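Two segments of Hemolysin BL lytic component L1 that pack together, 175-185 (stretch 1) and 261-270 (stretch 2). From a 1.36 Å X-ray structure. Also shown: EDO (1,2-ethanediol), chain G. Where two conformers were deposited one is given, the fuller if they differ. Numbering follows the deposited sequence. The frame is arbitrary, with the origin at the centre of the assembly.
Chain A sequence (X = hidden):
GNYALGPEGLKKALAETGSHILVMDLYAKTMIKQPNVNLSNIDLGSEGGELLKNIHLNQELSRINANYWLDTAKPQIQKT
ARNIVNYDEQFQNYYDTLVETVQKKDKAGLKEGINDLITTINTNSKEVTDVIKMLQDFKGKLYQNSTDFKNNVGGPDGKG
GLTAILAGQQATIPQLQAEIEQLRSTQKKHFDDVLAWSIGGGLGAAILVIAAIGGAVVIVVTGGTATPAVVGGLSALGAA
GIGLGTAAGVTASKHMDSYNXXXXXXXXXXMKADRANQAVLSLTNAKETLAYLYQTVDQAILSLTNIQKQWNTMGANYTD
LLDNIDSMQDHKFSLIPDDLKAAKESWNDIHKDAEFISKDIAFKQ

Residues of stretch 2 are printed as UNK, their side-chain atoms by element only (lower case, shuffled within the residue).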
# COMPACT_ATOMS: atom_id res chain seq x y z
N GLN A 175 26.10 12.39 -14.93
CA GLN A 175 25.11 13.49 -14.86
C GLN A 175 23.73 12.90 -15.20
O GLN A 175 22.73 13.26 -14.57
CB GLN A 175 25.52 14.65 -15.76
CG GLN A 175 24.56 15.83 -15.77
CD GLN A 175 25.16 17.10 -16.35
OE1 GLN A 175 26.17 17.10 -17.06
NE2 GLN A 175 24.52 18.21 -16.05
N LEU A 176 23.70 11.95 -16.13
CA LEU A 176 22.43 11.31 -16.53
C LEU A 176 21.88 10.51 -15.34
O LEU A 176 20.66 10.62 -15.03
CB LEU A 176 22.66 10.42 -17.74
CG LEU A 176 21.39 9.80 -18.30
CD1 LEU A 176 20.36 10.87 -18.67
CD2 LEU A 176 21.70 8.90 -19.49
N GLN A 177 22.72 9.71 -14.70
CA GLN A 177 22.32 8.92 -13.52
C GLN A 177 21.75 9.87 -12.46
O GLN A 177 20.69 9.57 -11.90
CB GLN A 177 23.49 8.14 -12.95
CG GLN A 177 23.11 7.44 -11.66
CD GLN A 177 24.32 6.89 -10.96
OE1 GLN A 177 25.23 6.37 -11.59
NE2 GLN A 177 24.34 6.99 -9.64
N ALA A 178 22.45 10.97 -12.19
CA ALA A 178 22.03 11.90 -11.11
C ALA A 178 20.69 12.52 -11.50
O ALA A 178 19.84 12.69 -10.61
CB ALA A 178 23.10 12.94 -10.93
N GLU A 179 20.48 12.79 -12.79
CA GLU A 179 19.23 13.43 -13.27
C GLU A 179 18.06 12.47 -13.02
O GLU A 179 17.02 12.90 -12.51
CB GLU A 179 19.28 13.80 -14.76
CG GLU A 179 18.06 14.52 -15.27
CD GLU A 179 18.15 14.98 -16.72
OE1 GLU A 179 19.16 14.70 -17.38
OE2 GLU A 179 17.18 15.58 -17.19
N ILE A 180 18.22 11.21 -13.40
CA ILE A 180 17.16 10.19 -13.15
C ILE A 180 16.84 10.13 -11.66
O ILE A 180 15.68 10.20 -11.30
CB ILE A 180 17.56 8.82 -13.69
CG1 ILE A 180 17.64 8.88 -15.22
CG2 ILE A 180 16.63 7.73 -13.18
CD1 ILE A 180 16.45 9.55 -15.87
N GLU A 181 17.87 9.97 -10.83
CA GLU A 181 17.67 9.80 -9.37
C GLU A 181 16.89 11.00 -8.83
O GLU A 181 15.93 10.80 -8.06
CB GLU A 181 19.01 9.68 -8.65
CG GLU A 181 19.67 8.33 -8.88
CD GLU A 181 21.15 8.21 -8.52
OE1 GLU A 181 21.83 9.27 -8.37
OE2 GLU A 181 21.66 7.05 -8.48
N GLN A 182 17.23 12.20 -9.26
CA GLN A 182 16.50 13.41 -8.82
C GLN A 182 15.05 13.39 -9.31
O GLN A 182 14.15 13.72 -8.53
CB GLN A 182 17.18 14.71 -9.28
CG GLN A 182 16.52 15.95 -8.69
CD GLN A 182 16.46 15.96 -7.17
OE1 GLN A 182 17.46 16.16 -6.48
NE2 GLN A 182 15.27 15.75 -6.61
N LEU A 183 14.83 13.08 -10.59
CA LEU A 183 13.46 13.06 -11.16
C LEU A 183 12.63 12.04 -10.37
O LEU A 183 11.45 12.31 -10.05
CB LEU A 183 13.51 12.66 -12.64
CG LEU A 183 14.01 13.75 -13.58
CD1 LEU A 183 14.21 13.20 -14.99
CD2 LEU A 183 13.06 14.93 -13.57
N ARG A 184 13.15 10.86 -10.10
CA ARG A 184 12.39 9.81 -9.41
C ARG A 184 12.08 10.24 -7.97
O ARG A 184 10.97 9.97 -7.49
CB ARG A 184 13.16 8.49 -9.45
CG ARG A 184 13.13 7.80 -10.81
CD ARG A 184 11.70 7.47 -11.28
NE ARG A 184 10.94 6.66 -10.33
CZ ARG A 184 11.13 5.38 -10.09
NH1 ARG A 184 12.06 4.72 -10.75
NH2 ARG A 184 10.40 4.76 -9.15
N SER A 185 12.98 10.91 -7.27
CA SER A 185 12.70 11.31 -5.86
C SER A 185 11.68 12.47 -5.86
O SER A 185 10.78 12.49 -5.01
CB SER A 185 13.96 11.61 -5.09
OG SER A 185 14.75 12.59 -5.74
N UNK A 261 4.25 14.68 -15.71
CA UNK A 261 5.27 15.54 -16.38
C UNK A 261 6.63 14.83 -16.31
O UNK A 261 7.35 14.77 -17.33
c UNK A 261 5.31 16.93 -15.75
c UNK A 261 6.49 19.24 -15.69
o UNK A 261 7.29 20.07 -16.25
o UNK A 261 5.86 19.51 -14.62
c UNK A 261 6.35 17.86 -16.35
N UNK A 262 6.94 14.26 -15.15
CA UNK A 262 8.24 13.57 -14.91
C UNK A 262 8.24 12.25 -15.70
O UNK A 262 9.26 11.90 -16.29
c UNK A 262 8.88 14.86 -11.33
c UNK A 262 8.84 14.78 -12.84
c UNK A 262 8.54 13.40 -13.42
c UNK A 262 9.68 12.42 -13.19
N UNK A 263 7.13 11.51 -15.72
CA UNK A 263 7.05 10.28 -16.55
C UNK A 263 7.34 10.65 -18.00
O UNK A 263 8.08 9.92 -18.65
o UNK A 263 5.58 9.19 -15.08
c UNK A 263 5.71 9.63 -16.41
N UNK A 264 6.79 11.75 -18.48
CA UNK A 264 7.03 12.19 -19.87
C UNK A 264 8.52 12.49 -20.05
O UNK A 264 9.12 12.03 -21.03
o UNK A 264 7.21 14.40 -22.04
c UNK A 264 6.15 13.39 -20.18
n UNK A 264 5.21 13.39 -22.34
c UNK A 264 6.24 13.78 -21.62
N UNK A 265 9.10 13.19 -19.10
CA UNK A 265 10.52 13.57 -19.19
C UNK A 265 11.41 12.33 -19.21
O UNK A 265 12.42 12.30 -19.97
c UNK A 265 12.87 15.78 -19.15
c UNK A 265 14.30 16.22 -18.93
n UNK A 265 14.86 16.81 -20.15
c UNK A 265 10.91 14.53 -18.06
c UNK A 265 12.39 14.93 -18.02
N UNK A 266 11.11 11.34 -18.39
CA UNK A 266 11.95 10.13 -18.33
C UNK A 266 11.85 9.45 -19.70
O UNK A 266 12.88 8.99 -20.24
c UNK A 266 11.83 9.88 -15.84
c UNK A 266 12.10 7.82 -17.36
c UNK A 266 11.51 9.20 -17.19
c UNK A 266 11.39 9.11 -14.61
N UNK A 267 10.66 9.36 -20.27
CA UNK A 267 10.52 8.77 -21.61
C UNK A 267 11.30 9.55 -22.64
O UNK A 267 11.92 8.91 -23.53
N UNK A 268 11.31 10.87 -22.55
CA UNK A 268 12.04 11.74 -23.49
C UNK A 268 13.55 11.47 -23.38
O UNK A 268 14.24 11.36 -24.40
o UNK A 268 11.08 15.88 -22.81
o UNK A 268 9.30 15.75 -24.16
c UNK A 268 10.40 13.71 -23.62
c UNK A 268 11.77 13.21 -23.22
c UNK A 268 10.24 15.22 -23.53
N UNK A 269 14.07 11.34 -22.17
CA UNK A 269 15.51 11.05 -21.98
C UNK A 269 15.84 9.72 -22.67
O UNK A 269 16.95 9.56 -23.27
c UNK A 269 15.86 10.98 -20.50
c UNK A 269 15.85 12.33 -19.81
c UNK A 269 16.01 12.15 -18.32
c UNK A 269 16.97 13.23 -20.35
N UNK A 270 14.99 8.72 -22.48
CA UNK A 270 15.21 7.36 -23.06
C UNK A 270 15.15 7.42 -24.59
O UNK A 270 15.99 6.78 -25.26
c UNK A 270 14.18 6.42 -22.51
o UNK A 270 14.46 6.08 -21.17
C1 EDO G . 7.46 6.90 -7.05
O1 EDO G . 6.29 7.33 -7.67
C2 EDO G . 8.60 6.76 -7.98
O2 EDO G . 9.27 7.93 -8.42

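Position 261 carries three side-chain carbons in a row, the third bearing two oxygens. A carboxylate on a two-carbon arm is glutamate, so this is Glu261; its side chain is out of reach of stretch 1.

Position 262 has four carbons, forked at the first, one arm two carbons long. That beta-branched pattern is isoleucine. The single-carbon arm of Ile262 meets Leu183: CG2 lies 3.6 Å from Leu183 O and 3.9 Å from Leu183 CB.

Position 263 has one carbon and one oxygen, hence Ser263, out of reach of stretch 1. Position 264 has two carbons, the second carrying one oxygen and one nitrogen: a short amide, Asn264, also out of reach.

At position 265 four carbons run in a row and end in nitrogen, which identifies Lys265. Its CB points toward stretch 1, and the chain passes Leu183, with CG 3.9 Å from Leu183 CD1. Farther out, CE is 3.4 Å from Glu179 OE2, while NZ stands 4.0 Å from the same oxygen, a long salt bridge.

Position 266 repeats the four-carbon fork at the first carbon, with one two-carbon arm, giving Ile266. Its CB points sideways, but the longer arm comes nearer: Ile266 CG1 is 4.2 Å from Leu183 CD1, and Ile266 CD1 is 3.7 Å from Arg184 CD, so the aliphatic part of the arginine supplies that contact.

Position 267 has no side-chain atoms and is Gly267. Position 268 again shows three carbons with two oxygens on the third, Glu268, without contact.

Position 269 has four carbons forked at the second, the mark of leucine. Leu269 CD1 approaches Ile180 CD1 at 3.6 Å, Leu183 CD1 at 3.9 Å and Glu179 OE2 at 3.8 Å; CD2 lies 4.5 Å from Leu176 CD1. Position 270, one carbon and one oxygen, is Ser270, out of reach.

The contact joins two nearly antiparallel helices, their directions 161° apart and their axes 10.2 Å apart at closest approach. Leu183 is the knob, seated among Ile262, Lys265, Ile266 and Leu269. These four positions follow i, i+3, i+4 and i+7 spacing, so helical periodicity gathers them on one face. No hydrogen bond crosses between the stretches; apolar packing dominates the 386 Å² buried over both sides, and the long Glu179-Lys265 salt bridge lies within that contact. The CA-to-CB bond of Arg184 points away from stretch 2, and its NE donates to ethanediol O2 at 2.8 Å, while that O2 donates to Arg184 O, also at 2.8 Å.

Stretch 2, residues 261-270: EISNKIGELS
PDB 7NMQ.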